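Local coordinates for protein translation initiation factor eIF2B, subunit delta (PDB 1T5O) that probably interconverts methylthioribose-1-phosphate and methylthioribulose-1-phosphate, an isomerase step of methionine biosynthesis, and belongs to the eIF-2B alpha/beta/delta family, at residues Thr18-Lys23 against Thr198-Met203; Gly46-Glu51 against Glu127-Arg132; Cys154-Leu159 against Trp164-Gly169; Ser215-Val220 against Tyr248-Val253. All blocks are in the same frame, centred on the assembly; numbering follows the deposited sequence.

Contact 1: Thr18-Lys23 against Thr198-Met203; sequences TKLPEK and TCWELM
L20 lays its CD1 methyl over one face of the W200 indole, crossing the ring at about a right angle. CD1 stands 3.9 Å from the centroid of the five-membered ring and 11° off its normal, a CH-pi contact; CG of L20 follows behind it, 4.0 Å from CD2 of W200. P21 approaches the pyrrole end of the same indole. Its carbonyl O comes obliquely to within 3.5 Å of CD1 of W200, and its CB is 4.1 Å from that carbon. Water 1 lies in the ring plane at the edge, accepting from NE1 of W200 at 2.9 Å and giving a weak, longer bond to O of P21. The indole nitrogen thus has a partner although the residue is buried. W200 reaches the loop because its CG stands anti to the backbone N (chi1 -174°), sending the ring away from helix 193-204. That helix belongs to the Rossmann-like domain: C199 and L202 rest on strand 208-212, and L202 also touches V183 of strand 182-186. The loop 18-23, by contrast, joins strands 12-15 and 26-29 near the N-terminus, where a cis peptide bond before P21 turns the chain past the ring. Farther out, L159 packs on L20, while L24 and R158 also touch the indole. P21 also meets A298 of the second subunit, and R196 offers a weak hydrogen bond to O of L20.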
loop_
_atom_site.group_PDB
_atom_site.type_symbol
_atom_site.label_atom_id
_atom_site.label_comp_id
_atom_site.label_asym_id
_atom_site.label_seq_id
_atom_site.Cartn_x
_atom_site.Cartn_y
_atom_site.Cartn_z
ATOM N N THR A 18 4.033 20.450 -1.510
ATOM C CA THR A 18 4.338 19.692 -2.717
ATOM C C THR A 18 5.856 19.505 -2.876
ATOM O O THR A 18 6.298 18.654 -3.641
ATOM C CB THR A 18 3.803 20.399 -3.980
ATOM O OG1 THR A 18 4.654 21.506 -4.299
ATOM C CG2 THR A 18 2.382 20.906 -3.741
ATOM N N LYS A 19 6.644 20.287 -2.139
ATOM C CA LYS A 19 8.107 20.220 -2.208
ATOM C C LYS A 19 8.700 19.212 -1.239
ATOM O O LYS A 19 9.873 18.824 -1.347
ATOM C CB LYS A 19 8.695 21.598 -1.903
ATOM C CG LYS A 19 9.479 22.212 -3.035
ATOM C CD LYS A 19 8.573 22.553 -4.196
ATOM C CE LYS A 19 9.378 23.128 -5.351
ATOM N NZ LYS A 19 9.043 24.562 -5.610
ATOM N N LEU A 20 7.894 18.810 -0.267
ATOM C CA LEU A 20 8.320 17.838 0.737
ATOM C C LEU A 20 8.365 16.464 0.094
ATOM O O LEU A 20 7.629 16.207 -0.849
ATOM C CB LEU A 20 7.311 17.823 1.894
ATOM C CG LEU A 20 7.546 18.623 3.187
ATOM C CD1 LEU A 20 8.694 19.582 3.069
ATOM C CD2 LEU A 20 6.237 19.314 3.583
ATOM N N PRO A 21 9.201 15.551 0.618
ATOM C CA PRO A 21 10.103 15.722 1.765
ATOM C C PRO A 21 11.507 16.260 1.431
ATOM O O PRO A 21 12.295 16.568 2.330
ATOM C CB PRO A 21 10.160 14.309 2.361
ATOM C CG PRO A 21 10.074 13.434 1.146
ATOM C CD PRO A 21 8.990 14.117 0.328
ATOM N N GLU A 22 11.817 16.360 0.145
ATOM C CA GLU A 22 13.136 16.814 -0.287
ATOM C C GLU A 22 13.536 18.222 0.130
ATOM O O GLU A 22 14.693 18.457 0.474
ATOM C CB GLU A 22 13.257 16.695 -1.808
ATOM C CG GLU A 22 14.337 17.587 -2.420
ATOM C CD GLU A 22 14.635 17.234 -3.851
ATOM O OE1 GLU A 22 13.705 17.255 -4.694
ATOM O OE2 GLU A 22 15.813 16.927 -4.128
ATOM N N LYS A 23 12.593 19.158 0.105
ATOM C CA LYS A 23 12.925 20.528 0.474
ATOM C C LYS A 23 11.834 21.241 1.237
ATOM O O LYS A 23 10.645 21.072 0.954
ATOM C CB LYS A 23 13.247 21.355 -0.780
ATOM C CG LYS A 23 14.337 20.768 -1.673
ATOM C CD LYS A 23 14.983 21.807 -2.624
ATOM C CE LYS A 23 13.951 22.719 -3.323
ATOM N NZ LYS A 23 13.430 23.832 -2.452
ATOM N N THR A 198 4.306 12.899 7.071
ATOM C CA THR A 198 4.455 12.512 8.462
ATOM C C THR A 198 5.895 12.228 8.856
ATOM O O THR A 198 6.347 12.681 9.914
ATOM C CB THR A 198 3.570 11.294 8.771
ATOM O OG1 THR A 198 2.210 11.713 8.695
ATOM C CG2 THR A 198 3.858 10.728 10.144
ATOM N N CYS A 199 6.621 11.485 8.026
ATOM C CA CYS A 199 7.996 11.192 8.370
ATOM C C CYS A 199 8.828 12.493 8.405
ATOM O O CYS A 199 9.733 12.633 9.222
ATOM C CB CYS A 199 8.602 10.176 7.395
ATOM S SG CYS A 199 7.970 8.458 7.588
ATOM N N TRP A 200 8.518 13.422 7.509
ATOM C CA TRP A 200 9.229 14.687 7.459
ATOM C C TRP A 200 9.027 15.515 8.731
ATOM O O TRP A 200 9.997 15.878 9.419
ATOM C CB TRP A 200 8.782 15.513 6.248
ATOM C CG TRP A 200 9.614 16.771 6.091
ATOM C CD1 TRP A 200 10.844 16.879 5.472
ATOM C CD2 TRP A 200 9.351 18.058 6.685
ATOM N NE1 TRP A 200 11.348 18.146 5.663
ATOM C CE2 TRP A 200 10.458 18.886 6.401
ATOM C CE3 TRP A 200 8.285 18.581 7.437
ATOM C CZ2 TRP A 200 10.539 20.218 6.842
ATOM C CZ3 TRP A 200 8.363 19.915 7.881
ATOM C CH2 TRP A 200 9.488 20.714 7.579
ATOM N N GLU A 201 7.774 15.801 9.069
ATOM C CA GLU A 201 7.546 16.620 10.253
ATOM C C GLU A 201 8.003 15.967 11.553
ATOM O O GLU A 201 8.381 16.676 12.487
ATOM C CB GLU A 201 6.081 17.069 10.359
ATOM C CG GLU A 201 5.054 15.957 10.623
ATOM C CD GLU A 201 3.692 16.536 10.911
ATOM O OE1 GLU A 201 3.424 16.906 12.070
ATOM O OE2 GLU A 201 2.885 16.666 9.966
ATOM N N LEU A 202 8.015 14.638 11.625
ATOM C CA LEU A 202 8.459 14.019 12.864
ATOM C C LEU A 202 9.992 14.067 12.922
ATOM O O LEU A 202 10.579 14.398 13.957
ATOM C CB LEU A 202 7.947 12.569 12.971
ATOM C CG LEU A 202 6.429 12.445 13.217
ATOM C CD1 LEU A 202 5.992 10.989 13.154
ATOM C CD2 LEU A 202 6.088 13.041 14.555
ATOM N N MET A 203 10.656 13.751 11.819
ATOM C CA MET A 203 12.114 13.800 11.857
ATOM C C MET A 203 12.593 15.238 12.068
ATOM O O MET A 203 13.605 15.478 12.730
ATOM C CB MET A 203 12.701 13.237 10.559
ATOM C CG MET A 203 12.555 11.740 10.461
ATOM S SD MET A 203 13.030 11.079 8.877
ATOM C CE MET A 203 14.884 11.451 8.932
HETATM O O HOH W 1 13.660 19.085 4.105
#

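Contact 2: Gly46-Glu51 against Glu127-Arg132; sequences GAPALE and EEDVER
Two flat groups of helix 111-141, the D129 carboxylate and the R132 guanidinium, face P48 and E51 of helix 47-61. CB of P48 sits above the D129 carboxylate plane, 3.2 Å from both OD1 and OD2, and its CG comes nearer OD2 than OD1. CA of D129 lies 3.2 Å from one face of the R132 guanidinium plane, offset toward its rim. Water 2, in plane at the guanidinium edge, donates to OE1 of E51 at 2.9 Å and accepts weakly from NH2 of R132. OE1 of E51 and NH2 of R132 form a long salt bridge of 4.0 Å, their planes 32° apart. Within the helix R132 NH1 meets D129 OD2 at 2.8 Å, a salt bridge whose hydrogen bond is weak; a bend at chi3 of R132 (-78°) folds the guanidinium back. OD1 of D129 takes N of V162. Were D129 an alanine, R132 NH1 and V162 N would probably lose this acceptor and a gap would open beside P48. The predicted substrate-binding residues G46, N-cap of helix 47-61, and A47 lie nearby, and the side chain of P48 is about 8 Å from that of D234. E51, D129 and R132 form a salt-bridge network, which R100 extends by a long, weak ion pair to OE2 of E51. With two carboxylates around one guanidinium, R132 is likely to offset the repulsion between E51 and D129, more strongly at D129.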
loop_
_atom_site.group_PDB
_atom_site.type_symbol
_atom_site.label_atom_id
_atom_site.label_comp_id
_atom_site.label_asym_id
_atom_site.label_seq_id
_atom_site.Cartn_x
_atom_site.Cartn_y
_atom_site.Cartn_z
ATOM N N GLY A 46 -5.389 19.945 4.878
ATOM C CA GLY A 46 -5.773 19.737 6.260
ATOM C C GLY A 46 -6.887 20.731 6.534
ATOM O O GLY A 46 -6.772 21.904 6.166
ATOM N N ALA A 47 -7.970 20.273 7.154
ATOM C CA ALA A 47 -9.116 21.136 7.448
ATOM C C ALA A 47 -8.758 22.500 8.058
ATOM O O ALA A 47 -9.113 23.543 7.500
ATOM C CB ALA A 47 -10.111 20.398 8.353
ATOM N N PRO A 48 -8.060 22.518 9.206
ATOM C CA PRO A 48 -7.689 23.792 9.838
ATOM C C PRO A 48 -6.829 24.669 8.936
ATOM O O PRO A 48 -6.988 25.881 8.904
ATOM C CB PRO A 48 -6.933 23.348 11.086
ATOM C CG PRO A 48 -7.525 22.002 11.365
ATOM C CD PRO A 48 -7.580 21.389 10.018
ATOM N N ALA A 49 -5.907 24.047 8.211
ATOM C CA ALA A 49 -5.032 24.779 7.313
ATOM C C ALA A 49 -5.886 25.463 6.254
ATOM O O ALA A 49 -5.652 26.626 5.890
ATOM C CB ALA A 49 -4.046 23.826 6.658
ATOM N N LEU A 50 -6.903 24.745 5.780
ATOM C CA LEU A 50 -7.782 25.280 4.753
ATOM C C LEU A 50 -8.699 26.345 5.300
ATOM O O LEU A 50 -9.135 27.235 4.560
ATOM C CB LEU A 50 -8.608 24.167 4.114
ATOM C CG LEU A 50 -7.799 23.300 3.158
ATOM C CD1 LEU A 50 -8.686 22.176 2.635
ATOM C CD2 LEU A 50 -7.265 24.154 1.992
ATOM N N GLU A 51 -9.022 26.244 6.588
ATOM C CA GLU A 51 -9.884 27.241 7.191
ATOM C C GLU A 51 -9.074 28.524 7.273
ATOM O O GLU A 51 -9.558 29.602 6.933
ATOM C CB GLU A 51 -10.324 26.839 8.602
ATOM C CG GLU A 51 -11.355 27.813 9.165
ATOM C CD GLU A 51 -11.546 27.668 10.652
ATOM O OE1 GLU A 51 -10.788 26.900 11.268
ATOM O OE2 GLU A 51 -12.439 28.332 11.213
ATOM N N GLU A 127 -4.907 31.146 15.396
ATOM C CA GLU A 127 -4.454 31.036 16.779
ATOM C C GLU A 127 -5.335 30.053 17.556
ATOM O O GLU A 127 -4.856 29.292 18.408
ATOM C CB GLU A 127 -4.543 32.410 17.446
ATOM C CG GLU A 127 -4.221 32.414 18.913
ATOM C CD GLU A 127 -2.762 32.108 19.181
ATOM O OE1 GLU A 127 -1.969 32.044 18.212
ATOM O OE2 GLU A 127 -2.409 31.935 20.361
ATOM N N GLU A 128 -6.638 30.116 17.297
ATOM C CA GLU A 128 -7.571 29.215 17.956
ATOM C C GLU A 128 -7.328 27.772 17.527
ATOM O O GLU A 128 -7.490 26.865 18.326
ATOM C CB GLU A 128 -8.998 29.623 17.643
ATOM C CG GLU A 128 -9.337 30.986 18.216
ATOM C CD GLU A 128 -10.771 31.373 17.927
ATOM O OE1 GLU A 128 -11.285 31.002 16.851
ATOM O OE2 GLU A 128 -11.370 32.057 18.782
ATOM N N ASP A 129 -6.940 27.550 16.268
ATOM C CA ASP A 129 -6.658 26.179 15.847
ATOM C C ASP A 129 -5.443 25.655 16.614
ATOM O O ASP A 129 -5.404 24.499 17.064
ATOM C CB ASP A 129 -6.363 26.084 14.354
ATOM C CG ASP A 129 -6.030 24.653 13.940
ATOM O OD1 ASP A 129 -4.949 24.424 13.329
ATOM O OD2 ASP A 129 -6.859 23.752 14.248
ATOM N N VAL A 130 -4.431 26.498 16.763
ATOM C CA VAL A 130 -3.239 26.045 17.482
ATOM C C VAL A 130 -3.607 25.702 18.930
ATOM O O VAL A 130 -3.216 24.648 19.449
ATOM C CB VAL A 130 -2.125 27.117 17.462
ATOM C CG1 VAL A 130 -0.870 26.588 18.151
ATOM C CG2 VAL A 130 -1.802 27.498 16.009
ATOM N N GLU A 131 -4.374 26.580 19.570
ATOM C CA GLU A 131 -4.774 26.360 20.960
ATOM C C GLU A 131 -5.608 25.085 21.108
ATOM O O GLU A 131 -5.397 24.316 22.042
ATOM C CB GLU A 131 -5.513 27.606 21.515
ATOM C CG GLU A 131 -6.768 28.055 20.789
ATOM C CD GLU A 131 -7.292 29.442 21.269
ATOM O OE1 GLU A 131 -8.543 29.619 21.373
ATOM O OE2 GLU A 131 -6.451 30.344 21.528
ATOM N N ARG A 132 -6.539 24.862 20.177
ATOM C CA ARG A 132 -7.376 23.653 20.157
ATOM C C ARG A 132 -6.539 22.359 20.086
ATOM O O ARG A 132 -6.830 21.377 20.767
ATOM C CB ARG A 132 -8.305 23.654 18.928
ATOM C CG ARG A 132 -9.688 24.186 19.197
ATOM C CD ARG A 132 -10.673 23.974 18.025
ATOM N NE ARG A 132 -10.495 24.931 16.928
ATOM C CZ ARG A 132 -9.846 24.657 15.798
ATOM N NH1 ARG A 132 -9.310 23.448 15.604
ATOM N NH2 ARG A 132 -9.727 25.588 14.856
HETATM O O HOH W 2 -9.617 27.908 13.744
#

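Contact 3: Cys154-Leu159 against Trp164-Gly169; sequences CNAGRL and WGTALG
The chain doubles back between G157 and G165, whose CA atoms approach to 3.8 Å, with a CA-H...O contact from G165 to O of G157. A CB would clash on G165 with the backbone of G157, and on G157 with CD1 of L168. O of A156, at the start of helix 167-176, accepts a nearly straight bond from N of L168 (3.0 Å, 174°) and a weak one from N of T166, the N-cap residue, which has no side-chain capping bond. CB of A156 touches CB of A167 at 3.7 Å and OG1 of T166 at 3.3 Å. CG of L168 stands beside its backbone N, anti to the carbonyl carbon (chi1 -60°), which lays CD1 3.8 Å from CA of G157. With L168 cut back to alanine, CA of G157 would probably be uncovered on that side and the N155 amide short of one apolar neighbour. CB of R158 rests 3.5 Å from N of W164; its NE salt-bridges D205. This loop joins strand 149-152, through C154, the predicted transition-state stabiliser, to helix 167-176 of the Rossmann-like domain. N155 binds R45 through OD1 and T198 and E201 of helix 193-204 through ND2, while T166 and W164 pack against helix 111-141.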
loop_
_atom_site.group_PDB
_atom_site.type_symbol
_atom_site.label_atom_id
_atom_site.label_comp_id
_atom_site.label_asym_id
_atom_site.label_seq_id
_atom_site.Cartn_x
_atom_site.Cartn_y
_atom_site.Cartn_z
ATOM N N CYS A 154 -1.769 8.147 7.516
ATOM C CA CYS A 154 -1.867 9.409 6.799
ATOM C C CYS A 154 -0.984 10.501 7.425
ATOM O O CYS A 154 0.203 10.259 7.724
ATOM C CB CYS A 154 -3.339 9.888 6.683
ATOM S SG CYS A 154 -3.519 10.997 5.248
ATOM N N ASN A 155 -1.540 11.698 7.642
ATOM C CA ASN A 155 -0.736 12.789 8.200
ATOM C C ASN A 155 -1.607 13.775 8.959
ATOM O O ASN A 155 -2.008 14.812 8.415
ATOM C CB ASN A 155 0.013 13.504 7.064
ATOM C CG ASN A 155 0.794 14.728 7.540
ATOM O OD1 ASN A 155 0.553 15.841 7.064
ATOM N ND2 ASN A 155 1.740 14.527 8.466
ATOM N N ALA A 156 -1.919 13.421 10.203
ATOM C CA ALA A 156 -2.743 14.252 11.076
ATOM C C ALA A 156 -1.761 14.988 12.001
ATOM O O ALA A 156 -1.769 14.819 13.222
ATOM C CB ALA A 156 -3.703 13.357 11.887
ATOM N N GLY A 157 -0.898 15.788 11.382
ATOM C CA GLY A 157 0.105 16.523 12.121
ATOM C C GLY A 157 0.054 18.025 11.915
ATOM O O GLY A 157 -0.989 18.578 11.553
ATOM N N ARG A 158 1.197 18.682 12.120
ATOM C CA ARG A 158 1.273 20.133 12.024
ATOM C C ARG A 158 1.219 20.676 10.604
ATOM O O ARG A 158 1.009 21.869 10.407
ATOM C CB ARG A 158 2.527 20.663 12.765
ATOM C CG ARG A 158 3.909 20.227 12.204
ATOM C CD ARG A 158 5.002 20.893 13.060
ATOM N NE ARG A 158 6.392 20.581 12.712
ATOM C CZ ARG A 158 7.065 21.102 11.689
ATOM N NH1 ARG A 158 6.490 21.969 10.869
ATOM N NH2 ARG A 158 8.346 20.786 11.518
ATOM N N LEU A 159 1.400 19.823 9.606
ATOM C CA LEU A 159 1.308 20.320 8.249
ATOM C C LEU A 159 -0.177 20.425 7.865
ATOM O O LEU A 159 -0.569 21.341 7.134
ATOM C CB LEU A 159 2.078 19.401 7.285
ATOM C CG LEU A 159 3.607 19.464 7.453
ATOM C CD1 LEU A 159 4.285 18.395 6.591
ATOM C CD2 LEU A 159 4.113 20.860 7.087
ATOM N N TRP A 164 1.073 22.158 15.540
ATOM C CA TRP A 164 0.961 21.091 16.544
ATOM C C TRP A 164 0.388 19.770 16.043
ATOM O O TRP A 164 0.976 18.706 16.267
ATOM C CB TRP A 164 0.151 21.571 17.755
ATOM C CG TRP A 164 0.512 20.814 19.014
ATOM C CD1 TRP A 164 -0.250 19.879 19.671
ATOM C CD2 TRP A 164 1.734 20.936 19.767
ATOM N NE1 TRP A 164 0.422 19.421 20.783
ATOM C CE2 TRP A 164 1.640 20.058 20.861
ATOM C CE3 TRP A 164 2.897 21.717 19.617
ATOM C CZ2 TRP A 164 2.668 19.934 21.811
ATOM C CZ3 TRP A 164 3.920 21.592 20.558
ATOM C CH2 TRP A 164 3.794 20.707 21.641
ATOM N N GLY A 165 -0.760 19.853 15.379
ATOM C CA GLY A 165 -1.409 18.676 14.835
ATOM C C GLY A 165 -2.488 18.059 15.716
ATOM O O GLY A 165 -2.658 18.441 16.868
ATOM N N THR A 166 -3.224 17.094 15.176
ATOM C CA THR A 166 -4.247 16.427 15.983
ATOM C C THR A 166 -3.644 15.120 16.519
ATOM O O THR A 166 -3.186 15.092 17.649
ATOM C CB THR A 166 -5.507 16.153 15.154
ATOM O OG1 THR A 166 -5.141 15.452 13.959
ATOM C CG2 THR A 166 -6.173 17.467 14.779
ATOM N N ALA A 167 -3.611 14.053 15.722
ATOM C CA ALA A 167 -3.021 12.785 16.200
ATOM C C ALA A 167 -1.527 12.910 16.577
ATOM O O ALA A 167 -1.079 12.375 17.597
ATOM C CB ALA A 167 -3.208 11.671 15.128
ATOM N N LEU A 168 -0.759 13.598 15.739
ATOM C CA LEU A 168 0.664 13.810 15.999
ATOM C C LEU A 168 0.829 14.906 17.073
ATOM O O LEU A 168 1.895 15.037 17.685
ATOM C CB LEU A 168 1.402 14.179 14.684
ATOM C CG LEU A 168 1.303 13.075 13.593
ATOM C CD1 LEU A 168 2.223 13.432 12.405
ATOM C CD2 LEU A 168 1.735 11.693 14.187
ATOM N N GLY A 169 -0.234 15.684 17.296
ATOM C CA GLY A 169 -0.203 16.701 18.334
ATOM C C GLY A 169 -0.228 15.982 19.684
ATOM O O GLY A 169 0.347 16.461 20.675
#

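Contact 4: Ser215-Val220 against Tyr248-Val253; sequences SMVGIV and YTVSVV
V217 sets its two methyls against those of V250, CG2 to CG2 at 3.9 Å and CG1 to CG1 at 4.0 Å, the side chains crossing at about a right angle. Each CG1 is anti to its backbone N (chi1 -179° and 178°), so like branches meet. One turn on, V253 packs its CG1 on the backbone of the other helix, 3.9 Å from both CA of G218 and O of V217. V217 CG1 also lies 4.3 Å from CB of V253, between the two partner valines. On the far side of helix 247-256, S251 OG donates to O of Y248 at 2.7 Å, in the carbonyl plane and on a lone pair. That oxygen also takes N of V252, and S251 OG has N316 as a second partner. The second subunit borders this pair: T249 OG1 bonds to O of S215 of the other chain, with the reciprocal bond between S215 and the other T249. V217 reaches L151 of strand 149-152, and V250 reaches F261 of strand 261-264. Helices 217-222 and 247-256 pack side by side against the mostly parallel sheet, as in a Rossmann-like alpha/beta domain.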
loop_
_atom_site.group_PDB
_atom_site.type_symbol
_atom_site.label_atom_id
_atom_site.label_comp_id
_atom_site.label_asym_id
_atom_site.label_seq_id
_atom_site.Cartn_x
_atom_site.Cartn_y
_atom_site.Cartn_z
ATOM N N SER A 215 0.325 -2.256 4.305
ATOM C CA SER A 215 0.087 -3.677 4.460
ATOM C C SER A 215 0.891 -4.285 5.616
ATOM O O SER A 215 0.557 -5.381 6.102
ATOM C CB SER A 215 0.459 -4.413 3.166
ATOM O OG SER A 215 1.883 -4.451 3.040
ATOM N N MET A 216 1.952 -3.602 6.052
ATOM C CA MET A 216 2.779 -4.127 7.148
ATOM C C MET A 216 2.138 -3.923 8.506
ATOM O O MET A 216 2.706 -4.312 9.523
ATOM C CB MET A 216 4.180 -3.479 7.150
ATOM C CG MET A 216 5.129 -4.076 6.128
ATOM S SD MET A 216 6.519 -2.974 5.749
ATOM C CE MET A 216 7.102 -3.661 4.218
ATOM N N VAL A 217 0.963 -3.312 8.546
ATOM C CA VAL A 217 0.297 -3.115 9.820
ATOM C C VAL A 217 0.070 -4.483 10.482
ATOM O O VAL A 217 0.108 -4.594 11.693
ATOM C CB VAL A 217 -1.079 -2.407 9.644
ATOM C CG1 VAL A 217 -1.744 -2.203 11.008
ATOM C CG2 VAL A 217 -0.855 -1.037 8.985
ATOM N N GLY A 218 -0.185 -5.514 9.681
ATOM C CA GLY A 218 -0.398 -6.838 10.249
ATOM C C GLY A 218 0.819 -7.420 10.958
ATOM O O GLY A 218 0.738 -7.817 12.124
ATOM N N ILE A 219 1.961 -7.476 10.271
ATOM C CA ILE A 219 3.130 -8.047 10.913
ATOM C C ILE A 219 3.637 -7.260 12.123
ATOM O O ILE A 219 4.079 -7.870 13.129
ATOM C CB ILE A 219 4.271 -8.312 9.882
ATOM C CG1 ILE A 219 5.299 -9.300 10.479
ATOM C CG2 ILE A 219 4.951 -6.976 9.446
ATOM C CD1 ILE A 219 6.404 -9.680 9.473
ATOM N N VAL A 220 3.546 -5.928 12.084
ATOM C CA VAL A 220 4.051 -5.173 13.235
ATOM C C VAL A 220 3.223 -5.438 14.489
ATOM O O VAL A 220 3.775 -5.508 15.597
ATOM C CB VAL A 220 4.192 -3.612 12.964
ATOM C CG1 VAL A 220 5.263 -3.359 11.896
ATOM C CG2 VAL A 220 2.855 -2.987 12.531
ATOM N N TYR A 248 -9.687 2.156 8.133
ATOM C CA TYR A 248 -10.552 1.061 8.594
ATOM C C TYR A 248 -9.758 -0.246 8.672
ATOM O O TYR A 248 -9.869 -0.995 9.662
ATOM C CB TYR A 248 -11.778 0.879 7.663
ATOM C CG TYR A 248 -12.513 -0.431 7.919
ATOM C CD1 TYR A 248 -12.551 -1.446 6.941
ATOM C CD2 TYR A 248 -13.100 -0.685 9.159
ATOM C CE1 TYR A 248 -13.168 -2.689 7.214
ATOM C CE2 TYR A 248 -13.709 -1.911 9.441
ATOM C CZ TYR A 248 -13.740 -2.907 8.454
ATOM O OH TYR A 248 -14.364 -4.103 8.719
ATOM N N THR A 249 -8.951 -0.520 7.650
ATOM C CA THR A 249 -8.135 -1.735 7.656
ATOM C C THR A 249 -7.267 -1.768 8.896
ATOM O O THR A 249 -7.193 -2.775 9.566
ATOM C CB THR A 249 -7.208 -1.812 6.417
ATOM O OG1 THR A 249 -8.020 -1.833 5.246
ATOM C CG2 THR A 249 -6.354 -3.113 6.433
ATOM N N VAL A 250 -6.570 -0.675 9.170
ATOM C CA VAL A 250 -5.725 -0.614 10.354
ATOM C C VAL A 250 -6.567 -0.890 11.603
ATOM O O VAL A 250 -6.132 -1.618 12.503
ATOM C CB VAL A 250 -5.040 0.769 10.509
ATOM C CG1 VAL A 250 -4.184 0.799 11.837
ATOM C CG2 VAL A 250 -4.150 1.051 9.286
ATOM N N SER A 251 -7.784 -0.339 11.643
ATOM C CA SER A 251 -8.642 -0.551 12.812
ATOM C C SER A 251 -9.026 -2.031 13.011
ATOM O O SER A 251 -9.215 -2.480 14.146
ATOM C CB SER A 251 -9.910 0.325 12.730
ATOM O OG SER A 251 -10.966 -0.321 12.011
ATOM N N VAL A 252 -9.128 -2.790 11.926
ATOM C CA VAL A 252 -9.521 -4.188 12.042
ATOM C C VAL A 252 -8.372 -5.005 12.650
ATOM O O VAL A 252 -8.598 -5.833 13.527
ATOM C CB VAL A 252 -9.917 -4.780 10.654
ATOM C CG1 VAL A 252 -10.110 -6.330 10.740
ATOM C CG2 VAL A 252 -11.227 -4.149 10.189
ATOM N N VAL A 253 -7.148 -4.757 12.187
ATOM C CA VAL A 253 -5.984 -5.478 12.688
ATOM C C VAL A 253 -5.771 -5.118 14.167
ATOM O O VAL A 253 -5.556 -5.998 15.009
ATOM C CB VAL A 253 -4.735 -5.137 11.833
ATOM C CG1 VAL A 253 -3.505 -5.906 12.351
ATOM C CG2 VAL A 253 -5.001 -5.528 10.376
#

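Contacts 2 and 3 come one after the other along the chain, both nested in the loop that contact 1 closes; contact 4 follows. Contacts 1 and 3 touch, with centres 13 Å apart: T198 and E201 of helix 193-204 bond to C154 O and R158 N. Contact 2, 11 Å from contact 3 between centres, joins two helices of the N-terminal helical region beside the predicted active site. Contact 4, within the domain built on the mostly parallel sheet, lies about 24 Å from contact 1 between centres. Contacts 1 and 4 both reach the second subunit, which therefore probably meets the chain in more than one place: at loop 18-23 with helix 193-204, and at helices 217-222 and 247-256.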